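Long-range contacts in glutathione transferase gst1-6 (Anopheles dirus, PDB 1V2A), which probably catalyses the transfer of glutathione to organic halides, giving an S-substituted glutathione and a halide anion, and works as a homodimer: residues D2-L7 and I51-D56; N46-I51 and V60-Y65; L81-P86 and A147-V152. One frame throughout, in Å; residues are numbered along the deposited sequence.

In the fold
Contacts 1 and 2 supply much of the glutathione site, whereas contact 3 lies apart from it. The first two have centres 8 Å apart, share Ile51 and touch each other directly, with Leu54 N 2.7 Å from Val61 O where strands 53-56 and 59-62 run side by side. Both touch the bound glutathione sulfonic acid: contact 1 through the cis-proline turn, contact 2 through the loop before it and the start of helix 64-75. Contact 3 joins the linker after the thioredoxin-like domain to the entry of helix 152-162. Its centre is 24 Å from the other two centres, and the side chain of Val152 is about 12 Å from the ligand.

Contact 1: D2-L7 and I51-D56; sequences DYYYSL and IPTLVD. With GTS (glutathione sulfonic acid), chain F.
Asp2, Tyr3 and Tyr4 run antiparallel to Thr53, Leu54 and Val55 in the middle of the thioredoxin-like sheet. Two hydrogen-bonded pairs, Asp2 with Val55 and Tyr4 with Thr53, use both the N-H and the C=O of every residue in them. Tyr4 N meets Thr53 O at 3.0 Å in the carbonyl plane; Asp2 N, by contrast, sits well above the carbonyl plane of Val55 O, at 3.2 Å. Asp2 O and Tyr4 O each gain a second, softer partner, a CA-H group: Leu54 for the former and Pro52 for the latter. Between these pairs Tyr3 and Leu54 turn their backbones outward, to Asn27 and Lys29 on one flank and Val61 on the other.

With CG anti to the backbone N (chi1 -172°), the Tyr3 ring lies beside Pro52, its OH 3.2 Å from Pro52 CB, and the hydroxyl is bonded to Cys12 O. On the opposite face of the sheet, the one with Asp2, Thr53 and Val55, the Tyr4 ring turns its edge to the second strand, CD1 3.4 Å from Thr53 O and CE1 3.8 Å from Val55 CG2. The Asp2 carboxylate is held by Asn27 and Lys29, and Thr53 OG1 by Thr50 O.

Past the pairing comes the cis peptide before Pro52, the hallmark of this fold. Here Ile51 N donates to GTS O2 at 2.7 Å, while GTS N2 donates to Ile51 O at 2.8 Å. The two bonds pair the cysteine-derived unit of the ligand with Ile51 as in an antiparallel strand pair, so recognition here rests on main-chain N-H and C=O groups, not on a side chain.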
loop_
_atom_site.group_PDB
_atom_site.type_symbol
_atom_site.label_atom_id
_atom_site.label_comp_id
_atom_site.label_asym_id
_atom_site.label_seq_id
_atom_site.Cartn_x
_atom_site.Cartn_y
_atom_site.Cartn_z
ATOM N N ASP B 2 1.865 8.779 21.585
ATOM C CA ASP B 2 0.409 8.711 21.545
ATOM C C ASP B 2 -0.026 7.857 20.360
ATOM O O ASP B 2 0.632 7.837 19.314
ATOM C CB ASP B 2 -0.213 10.108 21.419
ATOM C CG ASP B 2 0.208 11.036 22.537
ATOM O OD1 ASP B 2 0.468 10.544 23.660
ATOM O OD2 ASP B 2 0.266 12.265 22.298
ATOM N N TYR B 3 -1.139 7.152 20.533
ATOM C CA TYR B 3 -1.651 6.282 19.491
ATOM C C TYR B 3 -3.156 6.449 19.321
ATOM O O TYR B 3 -3.944 5.790 20.001
ATOM C CB TYR B 3 -1.319 4.824 19.828
ATOM C CG TYR B 3 -1.642 3.847 18.721
ATOM C CD1 TYR B 3 -0.977 3.909 17.494
ATOM C CD2 TYR B 3 -2.608 2.855 18.899
ATOM C CE1 TYR B 3 -1.266 3.001 16.469
ATOM C CE2 TYR B 3 -2.904 1.944 17.882
ATOM C CZ TYR B 3 -2.228 2.022 16.673
ATOM O OH TYR B 3 -2.502 1.112 15.678
ATOM N N TYR B 4 -3.556 7.344 18.424
ATOM C CA TYR B 4 -4.976 7.556 18.166
ATOM C C TYR B 4 -5.448 6.302 17.455
ATOM O O TYR B 4 -4.845 5.876 16.468
ATOM C CB TYR B 4 -5.171 8.797 17.306
ATOM C CG TYR B 4 -4.600 10.017 17.980
ATOM C CD1 TYR B 4 -3.236 10.301 17.910
ATOM C CD2 TYR B 4 -5.403 10.827 18.780
ATOM C CE1 TYR B 4 -2.683 11.356 18.626
ATOM C CE2 TYR B 4 -4.864 11.884 19.501
ATOM C CZ TYR B 4 -3.506 12.143 19.424
ATOM O OH TYR B 4 -2.978 13.174 20.155
ATOM N N TYR B 5 -6.521 5.704 17.962
ATOM C CA TYR B 5 -6.998 4.459 17.388
ATOM C C TYR B 5 -8.364 4.028 17.925
ATOM O O TYR B 5 -9.040 4.754 18.661
ATOM C CB TYR B 5 -6.011 3.354 17.749
ATOM C CG TYR B 5 -6.226 2.898 19.164
ATOM C CD1 TYR B 5 -6.565 1.582 19.443
ATOM C CD2 TYR B 5 -6.229 3.817 20.216
ATOM C CE1 TYR B 5 -6.919 1.189 20.730
ATOM C CE2 TYR B 5 -6.580 3.437 21.508
ATOM C CZ TYR B 5 -6.931 2.121 21.755
ATOM O OH TYR B 5 -7.352 1.742 23.011
ATOM N N SER B 6 -8.723 2.804 17.553
ATOM C CA SER B 6 -9.946 2.143 17.974
ATOM C C SER B 6 -9.792 0.675 17.605
ATOM O O SER B 6 -9.600 0.350 16.439
ATOM C CB SER B 6 -11.159 2.716 17.258
ATOM O OG SER B 6 -12.317 1.994 17.642
ATOM N N LEU B 7 -9.872 -0.203 18.597
ATOM C CA LEU B 7 -9.740 -1.642 18.381
ATOM C C LEU B 7 -10.739 -2.226 17.393
ATOM O O LEU B 7 -10.589 -3.369 16.970
ATOM C CB LEU B 7 -9.877 -2.397 19.706
ATOM C CG LEU B 7 -8.653 -2.387 20.619
ATOM C CD1 LEU B 7 -8.948 -3.171 21.885
ATOM C CD2 LEU B 7 -7.471 -2.995 19.868
ATOM N N ILE B 51 -7.132 6.934 11.378
ATOM C CA ILE B 51 -6.480 6.167 12.425
ATOM C C ILE B 51 -6.123 4.838 11.778
ATOM O O ILE B 51 -6.833 4.360 10.891
ATOM C CB ILE B 51 -7.403 5.942 13.646
ATOM C CG1 ILE B 51 -8.759 5.398 13.199
ATOM C CG2 ILE B 51 -7.582 7.240 14.396
ATOM C CD1 ILE B 51 -9.771 5.248 14.337
ATOM N N PRO B 52 -5.026 4.215 12.212
ATOM C CA PRO B 52 -4.114 4.658 13.262
ATOM C C PRO B 52 -3.225 5.844 12.917
ATOM O O PRO B 52 -2.850 6.041 11.768
ATOM C CB PRO B 52 -3.301 3.405 13.541
ATOM C CG PRO B 52 -3.188 2.803 12.181
ATOM C CD PRO B 52 -4.579 2.932 11.637
ATOM N N THR B 53 -2.893 6.623 13.942
ATOM C CA THR B 53 -2.014 7.784 13.823
ATOM C C THR B 53 -1.126 7.764 15.056
ATOM O O THR B 53 -1.626 7.837 16.177
ATOM C CB THR B 53 -2.787 9.112 13.823
ATOM O OG1 THR B 53 -3.518 9.239 12.602
ATOM C CG2 THR B 53 -1.829 10.283 13.934
ATOM N N LEU B 54 0.182 7.661 14.846
ATOM C CA LEU B 54 1.148 7.624 15.940
ATOM C C LEU B 54 1.823 8.989 16.092
ATOM O O LEU B 54 1.868 9.762 15.141
ATOM C CB LEU B 54 2.207 6.556 15.649
ATOM C CG LEU B 54 3.353 6.343 16.647
ATOM C CD1 LEU B 54 2.799 5.779 17.941
ATOM C CD2 LEU B 54 4.393 5.387 16.060
ATOM N N VAL B 55 2.325 9.289 17.290
ATOM C CA VAL B 55 3.021 10.550 17.546
ATOM C C VAL B 55 4.156 10.309 18.548
ATOM O O VAL B 55 3.967 10.419 19.753
ATOM C CB VAL B 55 2.055 11.639 18.106
ATOM C CG1 VAL B 55 2.785 12.976 18.213
ATOM C CG2 VAL B 55 0.841 11.791 17.188
ATOM N N ASP B 56 5.332 9.964 18.034
ATOM C CA ASP B 56 6.507 9.687 18.859
ATOM C C ASP B 56 7.363 10.944 19.017
ATOM O O ASP B 56 7.967 11.415 18.054
ATOM C CB ASP B 56 7.347 8.583 18.209
ATOM C CG ASP B 56 8.266 7.883 19.197
ATOM O OD1 ASP B 56 8.492 8.431 20.304
ATOM O OD2 ASP B 56 8.764 6.782 18.859
HETATM N N1 GTS F . -4.468 2.745 5.139
HETATM C CA1 GTS F . -4.847 3.265 6.422
HETATM C C1 GTS F . -3.972 2.547 7.419
HETATM O O11 GTS F . -3.655 3.158 8.422
HETATM O O12 GTS F . -3.589 1.392 7.186
HETATM C CB1 GTS F . -6.321 2.996 6.616
HETATM C CG1 GTS F . -6.886 3.508 7.956
HETATM C CD1 GTS F . -8.329 3.969 7.822
HETATM O OE1 GTS F . -8.936 3.936 6.740
HETATM N N2 GTS F . -8.861 4.391 8.968
HETATM C CA2 GTS F . -10.250 4.859 9.029
HETATM C C2 GTS F . -10.275 6.320 9.326
HETATM O O2 GTS F . -9.503 6.806 10.161
HETATM C CB2 GTS F . -11.092 4.209 10.123
HETATM S SG2 GTS F . -11.363 2.407 10.064
HETATM O O1S GTS F . -10.150 1.657 10.116
HETATM O O2S GTS F . -12.159 2.098 11.196
HETATM O O3S GTS F . -12.061 2.043 8.864
HETATM N N3 GTS F . -11.180 7.003 8.638
HETATM C CA3 GTS F . -11.326 8.418 8.828
HETATM C C3 GTS F . -11.327 9.144 7.533
HETATM O O31 GTS F . -11.468 10.356 7.603
HETATM O O32 GTS F . -11.200 8.489 6.487
#

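Contact 2: N46-I51 and V60-Y65; sequences NPQHTI and VVWESY. With GTS (glutathione sulfonic acid), chain F.
Asn46 lays its amide over the indole of Trp62, where the loop leading to the cis-proline of the thioredoxin-like domain meets the strand-to-helix corner that binds the γ-glutamyl end of glutathione. The two planes are 25° apart, with Asn46 CG 3.4 Å from Trp62 CD2. Asn46 also begins a type I turn that ends at His49. Inside that turn Pro47 sets its ring across the far end of the indole, CD 3.8 Å from Trp62 CH2. Gln48 reaches the nitrogen-bearing edge of the same ring with an extended chain, its amide plane perpendicular to the indole. Trp62 is therefore gripped by three successive residues, while Gln94 of the second subunit also packs against it.

His49 turns away from the strand and presents the edge of its imidazole to the glycine carboxylate of the ligand, with GTS O31 near the ring plane, though the details of this approach are doubtful. At Thr50, OG1 stands between the backbone N and the carbonyl carbon (chi1 71°), and from there it donates to a water at 2.8 Å. That water also accepts from Glu63 N and donates to GTS O11, tying loop, corner and ligand together. After Ile51 the chain enters the cis-proline turn.

Across the pocket Glu63, the N-cap of helix 64-75, has a positive phi of 92° where the chain passes from strand 59-62 into the helix. Its OE1 accepts from the ligand amine GTS N1 at 2.8 Å. The α-carboxylate is met by both donors of Ser64: its N lies 2.7 Å from GTS O11, and its OG donates to GTS O12 at 2.7 Å.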
loop_
_atom_site.group_PDB
_atom_site.type_symbol
_atom_site.label_atom_id
_atom_site.label_comp_id
_atom_site.label_asym_id
_atom_site.label_seq_id
_atom_site.Cartn_x
_atom_site.Cartn_y
_atom_site.Cartn_z
ATOM N N ASN B 46 -2.505 14.952 11.700
ATOM C CA ASN B 46 -2.539 14.150 10.468
ATOM C C ASN B 46 -3.562 14.776 9.521
ATOM O O ASN B 46 -4.761 14.551 9.642
ATOM C CB ASN B 46 -2.939 12.703 10.788
ATOM C CG ASN B 46 -3.179 11.859 9.535
ATOM O OD1 ASN B 46 -3.586 10.693 9.628
ATOM N ND2 ASN B 46 -2.928 12.437 8.368
ATOM N N PRO B 47 -3.091 15.566 8.554
ATOM C CA PRO B 47 -3.978 16.224 7.594
ATOM C C PRO B 47 -4.971 15.299 6.911
ATOM O O PRO B 47 -5.938 15.762 6.310
ATOM C CB PRO B 47 -3.003 16.862 6.612
ATOM C CG PRO B 47 -1.833 15.916 6.653
ATOM C CD PRO B 47 -1.687 15.679 8.129
ATOM N N GLN B 48 -4.727 13.994 6.992
ATOM C CA GLN B 48 -5.624 13.023 6.372
ATOM C C GLN B 48 -6.657 12.583 7.394
ATOM O O GLN B 48 -7.710 12.059 7.046
ATOM C CB GLN B 48 -4.838 11.806 5.856
ATOM C CG GLN B 48 -5.682 10.828 5.045
ATOM C CD GLN B 48 -4.854 9.897 4.169
ATOM O OE1 GLN B 48 -5.387 9.234 3.273
ATOM N NE2 GLN B 48 -3.548 9.847 4.418
ATOM N N HIS B 49 -6.333 12.819 8.661
ATOM C CA HIS B 49 -7.181 12.474 9.794
ATOM C C HIS B 49 -7.761 11.068 9.704
ATOM O O HIS B 49 -8.969 10.880 9.591
ATOM C CB HIS B 49 -8.301 13.518 9.979
ATOM C CG HIS B 49 -9.198 13.684 8.789
ATOM N ND1 HIS B 49 -10.069 12.702 8.366
ATOM C CD2 HIS B 49 -9.371 14.728 7.945
ATOM C CE1 HIS B 49 -10.740 13.135 7.314
ATOM N NE2 HIS B 49 -10.335 14.360 7.037
ATOM N N THR B 50 -6.874 10.083 9.752
ATOM C CA THR B 50 -7.272 8.688 9.711
ATOM C C THR B 50 -6.533 7.985 10.830
ATOM O O THR B 50 -5.449 8.405 11.211
ATOM C CB THR B 50 -6.860 8.011 8.404
ATOM O OG1 THR B 50 -5.435 7.853 8.383
ATOM C CG2 THR B 50 -7.295 8.846 7.212
ATOM N N ILE B 51 -7.132 6.934 11.378
ATOM C CA ILE B 51 -6.480 6.167 12.425
ATOM C C ILE B 51 -6.123 4.838 11.778
ATOM O O ILE B 51 -6.833 4.360 10.891
ATOM C CB ILE B 51 -7.403 5.942 13.646
ATOM C CG1 ILE B 51 -8.759 5.398 13.199
ATOM C CG2 ILE B 51 -7.582 7.240 14.396
ATOM C CD1 ILE B 51 -9.771 5.248 14.337
ATOM N N VAL B 60 5.115 12.774 13.969
ATOM C CA VAL B 60 3.843 12.175 13.573
ATOM C C VAL B 60 3.986 11.108 12.490
ATOM O O VAL B 60 4.803 11.249 11.591
ATOM C CB VAL B 60 2.874 13.259 13.070
ATOM C CG1 VAL B 60 1.581 12.628 12.608
ATOM C CG2 VAL B 60 2.596 14.257 14.188
ATOM N N VAL B 61 3.175 10.052 12.579
ATOM C CA VAL B 61 3.211 8.962 11.600
ATOM C C VAL B 61 1.852 8.295 11.377
ATOM O O VAL B 61 1.180 7.924 12.336
ATOM C CB VAL B 61 4.194 7.854 12.042
ATOM C CG1 VAL B 61 4.288 6.798 10.976
ATOM C CG2 VAL B 61 5.570 8.456 12.327
ATOM N N TRP B 62 1.432 8.140 10.125
ATOM C CA TRP B 62 0.165 7.458 9.897
ATOM C C TRP B 62 0.269 6.421 8.796
ATOM O O TRP B 62 1.251 6.382 8.064
ATOM C CB TRP B 62 -0.990 8.453 9.676
ATOM C CG TRP B 62 -1.071 9.151 8.364
ATOM C CD1 TRP B 62 -1.776 8.752 7.268
ATOM C CD2 TRP B 62 -0.488 10.414 8.030
ATOM N NE1 TRP B 62 -1.679 9.697 6.273
ATOM C CE2 TRP B 62 -0.896 10.731 6.717
ATOM C CE3 TRP B 62 0.327 11.321 8.720
ATOM C CZ2 TRP B 62 -0.501 11.902 6.070
ATOM C CZ3 TRP B 62 0.719 12.488 8.079
ATOM C CH2 TRP B 62 0.300 12.770 6.770
ATOM N N GLU B 63 -0.751 5.572 8.712
ATOM C CA GLU B 63 -0.817 4.442 7.792
ATOM C C GLU B 63 -0.238 3.335 8.662
ATOM O O GLU B 63 0.968 3.317 8.934
ATOM C CB GLU B 63 0.077 4.603 6.549
ATOM C CG GLU B 63 -0.477 5.436 5.391
ATOM C CD GLU B 63 -1.768 4.887 4.808
ATOM O OE1 GLU B 63 -1.904 3.654 4.646
ATOM O OE2 GLU B 63 -2.649 5.707 4.495
ATOM N N SER B 64 -1.109 2.437 9.106
ATOM C CA SER B 64 -0.743 1.312 9.948
ATOM C C SER B 64 0.579 0.678 9.529
ATOM O O SER B 64 1.349 0.189 10.357
ATOM C CB SER B 64 -1.860 0.258 9.897
ATOM O OG SER B 64 -2.045 -0.262 8.581
ATOM N N TYR B 65 0.833 0.683 8.233
ATOM C CA TYR B 65 2.049 0.088 7.702
ATOM C C TYR B 65 3.275 0.947 7.968
ATOM O O TYR B 65 4.347 0.429 8.265
ATOM C CB TYR B 65 1.893 -0.146 6.203
ATOM C CG TYR B 65 0.623 -0.873 5.861
ATOM C CD1 TYR B 65 -0.562 -0.182 5.661
ATOM C CD2 TYR B 65 0.598 -2.261 5.768
ATOM C CE1 TYR B 65 -1.752 -0.859 5.375
ATOM C CE2 TYR B 65 -0.590 -2.950 5.483
ATOM C CZ TYR B 65 -1.756 -2.239 5.292
ATOM O OH TYR B 65 -2.936 -2.907 5.069
HETATM N N1 GTS F . -4.468 2.745 5.139
HETATM C CA1 GTS F . -4.847 3.265 6.422
HETATM C C1 GTS F . -3.972 2.547 7.419
HETATM O O11 GTS F . -3.655 3.158 8.422
HETATM O O12 GTS F . -3.589 1.392 7.186
HETATM C CB1 GTS F . -6.321 2.996 6.616
HETATM C CG1 GTS F . -6.886 3.508 7.956
HETATM C CD1 GTS F . -8.329 3.969 7.822
HETATM O OE1 GTS F . -8.936 3.936 6.740
HETATM N N2 GTS F . -8.861 4.391 8.968
HETATM C CA2 GTS F . -10.250 4.859 9.029
HETATM C C2 GTS F . -10.275 6.320 9.326
HETATM O O2 GTS F . -9.503 6.806 10.161
HETATM C CB2 GTS F . -11.092 4.209 10.123
HETATM S SG2 GTS F . -11.363 2.407 10.064
HETATM O O1S GTS F . -10.150 1.657 10.116
HETATM O O2S GTS F . -12.159 2.098 11.196
HETATM O O3S GTS F . -12.061 2.043 8.864
HETATM N N3 GTS F . -11.180 7.003 8.638
HETATM C CA3 GTS F . -11.326 8.418 8.828
HETATM C C3 GTS F . -11.327 9.144 7.533
HETATM O O31 GTS F . -11.468 10.356 7.603
HETATM O O32 GTS F . -11.200 8.489 6.487
HETATM O O HOH W 1 -4.613 6.544 5.692
HETATM O O HOH W 2 -3.861 5.724 9.306
#

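Contact 3: L81-P86 and A147-V152; sequences LYPKDP and ADHLTV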
loop_
_atom_site.group_PDB
_atom_site.type_symbol
_atom_site.label_atom_id
_atom_site.label_comp_id
_atom_site.label_asym_id
_atom_site.label_seq_id
_atom_site.Cartn_x
_atom_site.Cartn_y
_atom_site.Cartn_z
ATOM N N LEU B 81 11.501 -9.509 12.690
ATOM C CA LEU B 81 10.152 -9.125 12.274
ATOM C C LEU B 81 10.201 -8.373 10.950
ATOM O O LEU B 81 9.206 -8.288 10.234
ATOM C CB LEU B 81 9.480 -8.243 13.333
ATOM C CG LEU B 81 9.114 -8.886 14.676
ATOM C CD1 LEU B 81 8.394 -7.872 15.558
ATOM C CD2 LEU B 81 8.240 -10.109 14.429
ATOM N N TYR B 82 11.366 -7.813 10.639
ATOM C CA TYR B 82 11.554 -7.089 9.393
ATOM C C TYR B 82 13.009 -7.247 8.924
ATOM O O TYR B 82 13.814 -6.319 8.998
ATOM C CB TYR B 82 11.194 -5.614 9.577
ATOM C CG TYR B 82 11.016 -4.871 8.273
ATOM C CD1 TYR B 82 10.078 -5.296 7.328
ATOM C CD2 TYR B 82 11.792 -3.752 7.973
ATOM C CE1 TYR B 82 9.921 -4.624 6.114
ATOM C CE2 TYR B 82 11.641 -3.074 6.768
ATOM C CZ TYR B 82 10.707 -3.513 5.841
ATOM O OH TYR B 82 10.562 -2.832 4.644
ATOM N N PRO B 83 13.357 -8.445 8.429
ATOM C CA PRO B 83 14.692 -8.790 7.936
ATOM C C PRO B 83 15.354 -7.770 7.001
ATOM O O PRO B 83 14.718 -7.205 6.110
ATOM C CB PRO B 83 14.460 -10.135 7.254
ATOM C CG PRO B 83 13.396 -10.745 8.100
ATOM C CD PRO B 83 12.443 -9.595 8.307
ATOM N N LYS B 84 16.651 -7.565 7.211
ATOM C CA LYS B 84 17.436 -6.629 6.422
ATOM C C LYS B 84 17.852 -7.163 5.054
ATOM O O LYS B 84 18.111 -6.382 4.135
ATOM C CB LYS B 84 18.679 -6.215 7.211
ATOM C CG LYS B 84 18.349 -5.367 8.421
ATOM C CD LYS B 84 19.587 -5.022 9.215
ATOM C CE LYS B 84 19.300 -3.878 10.157
ATOM N NZ LYS B 84 18.812 -2.694 9.398
ATOM N N ASP B 85 17.925 -8.485 4.914
ATOM C CA ASP B 85 18.311 -9.071 3.635
ATOM C C ASP B 85 17.279 -8.752 2.560
ATOM O O ASP B 85 16.153 -9.240 2.603
ATOM C CB ASP B 85 18.470 -10.579 3.749
ATOM C CG ASP B 85 18.412 -11.258 2.402
ATOM O OD1 ASP B 85 19.091 -10.782 1.470
ATOM O OD2 ASP B 85 17.687 -12.264 2.266
ATOM N N PRO B 86 17.662 -7.929 1.571
ATOM C CA PRO B 86 16.789 -7.520 0.465
ATOM C C PRO B 86 16.058 -8.668 -0.214
ATOM O O PRO B 86 14.990 -8.471 -0.783
ATOM C CB PRO B 86 17.748 -6.797 -0.479
ATOM C CG PRO B 86 18.741 -6.197 0.466
ATOM C CD PRO B 86 19.008 -7.350 1.408
ATOM N N ALA B 147 7.921 -15.363 5.159
ATOM C CA ALA B 147 9.203 -15.987 5.445
ATOM C C ALA B 147 9.044 -17.272 6.236
ATOM O O ALA B 147 7.931 -17.772 6.405
ATOM C CB ALA B 147 10.100 -15.006 6.210
ATOM N N ASP B 148 10.172 -17.794 6.708
ATOM C CA ASP B 148 10.217 -19.019 7.495
ATOM C C ASP B 148 10.019 -18.688 8.980
ATOM O O ASP B 148 10.284 -19.502 9.864
ATOM C CB ASP B 148 11.563 -19.718 7.274
ATOM C CG ASP B 148 12.729 -18.955 7.896
ATOM O OD1 ASP B 148 12.651 -17.709 8.007
ATOM O OD2 ASP B 148 13.727 -19.607 8.265
ATOM N N HIS B 149 9.560 -17.472 9.245
ATOM C CA HIS B 149 9.296 -17.025 10.605
ATOM C C HIS B 149 8.388 -15.793 10.557
ATOM O O HIS B 149 8.239 -15.160 9.516
ATOM C CB HIS B 149 10.603 -16.689 11.349
ATOM C CG HIS B 149 11.279 -15.448 10.858
ATOM N ND1 HIS B 149 12.131 -15.442 9.775
ATOM C CD2 HIS B 149 11.175 -14.160 11.262
ATOM C CE1 HIS B 149 12.517 -14.202 9.529
ATOM N NE2 HIS B 149 11.951 -13.404 10.416
ATOM N N LEU B 150 7.795 -15.457 11.696
ATOM C CA LEU B 150 6.900 -14.312 11.798
ATOM C C LEU B 150 7.584 -12.989 11.445
ATOM O O LEU B 150 8.738 -12.758 11.795
ATOM C CB LEU B 150 6.343 -14.224 13.220
ATOM C CG LEU B 150 5.264 -13.185 13.515
ATOM C CD1 LEU B 150 3.887 -13.841 13.428
ATOM C CD2 LEU B 150 5.484 -12.617 14.913
ATOM N N THR B 151 6.854 -12.123 10.751
ATOM C CA THR B 151 7.353 -10.808 10.370
ATOM C C THR B 151 6.177 -9.843 10.490
ATOM O O THR B 151 5.076 -10.245 10.864
ATOM C CB THR B 151 7.883 -10.786 8.908
ATOM O OG1 THR B 151 6.811 -11.038 7.990
ATOM C CG2 THR B 151 8.958 -11.840 8.715
ATOM N N VAL B 152 6.406 -8.574 10.183
ATOM C CA VAL B 152 5.338 -7.591 10.247
ATOM C C VAL B 152 4.233 -7.922 9.251
ATOM O O VAL B 152 3.124 -7.390 9.339
ATOM C CB VAL B 152 5.869 -6.189 9.942
ATOM C CG1 VAL B 152 6.805 -5.752 11.051
ATOM C CG2 VAL B 152 6.605 -6.198 8.628
#
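Leu81 and Thr151 bring their CA atoms within 3.8 Å, and one backbone bond fastens the two irregular segments, Val152 N donating to Leu81 O at 2.8 Å on a lone pair in the carbonyl plane. Around this bond the side chains pack in three small groups. Leu81 and Leu150 lie side by side, CD2 to CD2 at 3.8 Å, with Leu18 and Leu22 of helix 13-22 against Leu81. Val152 places CG2 3.8 Å from Tyr82 CD1; the Tyr82 hydroxyl is bonded to Asn93. Pro83 and His149 meet tip to tip, the proline CG 3.8 Å from His149 NE2 and in the plane of the imidazole.

That imidazole is held by both nitrogens: ND1 donates to Asp148 OD1 at 2.9 Å, nearly straight at 168° and on the syn side of the carboxylate but tilted well out of its plane, while NE2 is bonded to Thr80 O. Thr151 is the N-cap of helix 152-162. Its OG1 caps Ala153 N, and Asp154 returns a bond to Thr151 N, as in the N-capping box (Thr-x-x-Asp) of glutathione transferases.

The linker out of the thioredoxin-like domain is thus pinned to the first turn of a helix in the all-helical domain. Since the carbonyl of Thr80 can only accept, both nitrogens of His149 would carry hydrogens, consistent with a protonated ring whose charge Asp148 would balance.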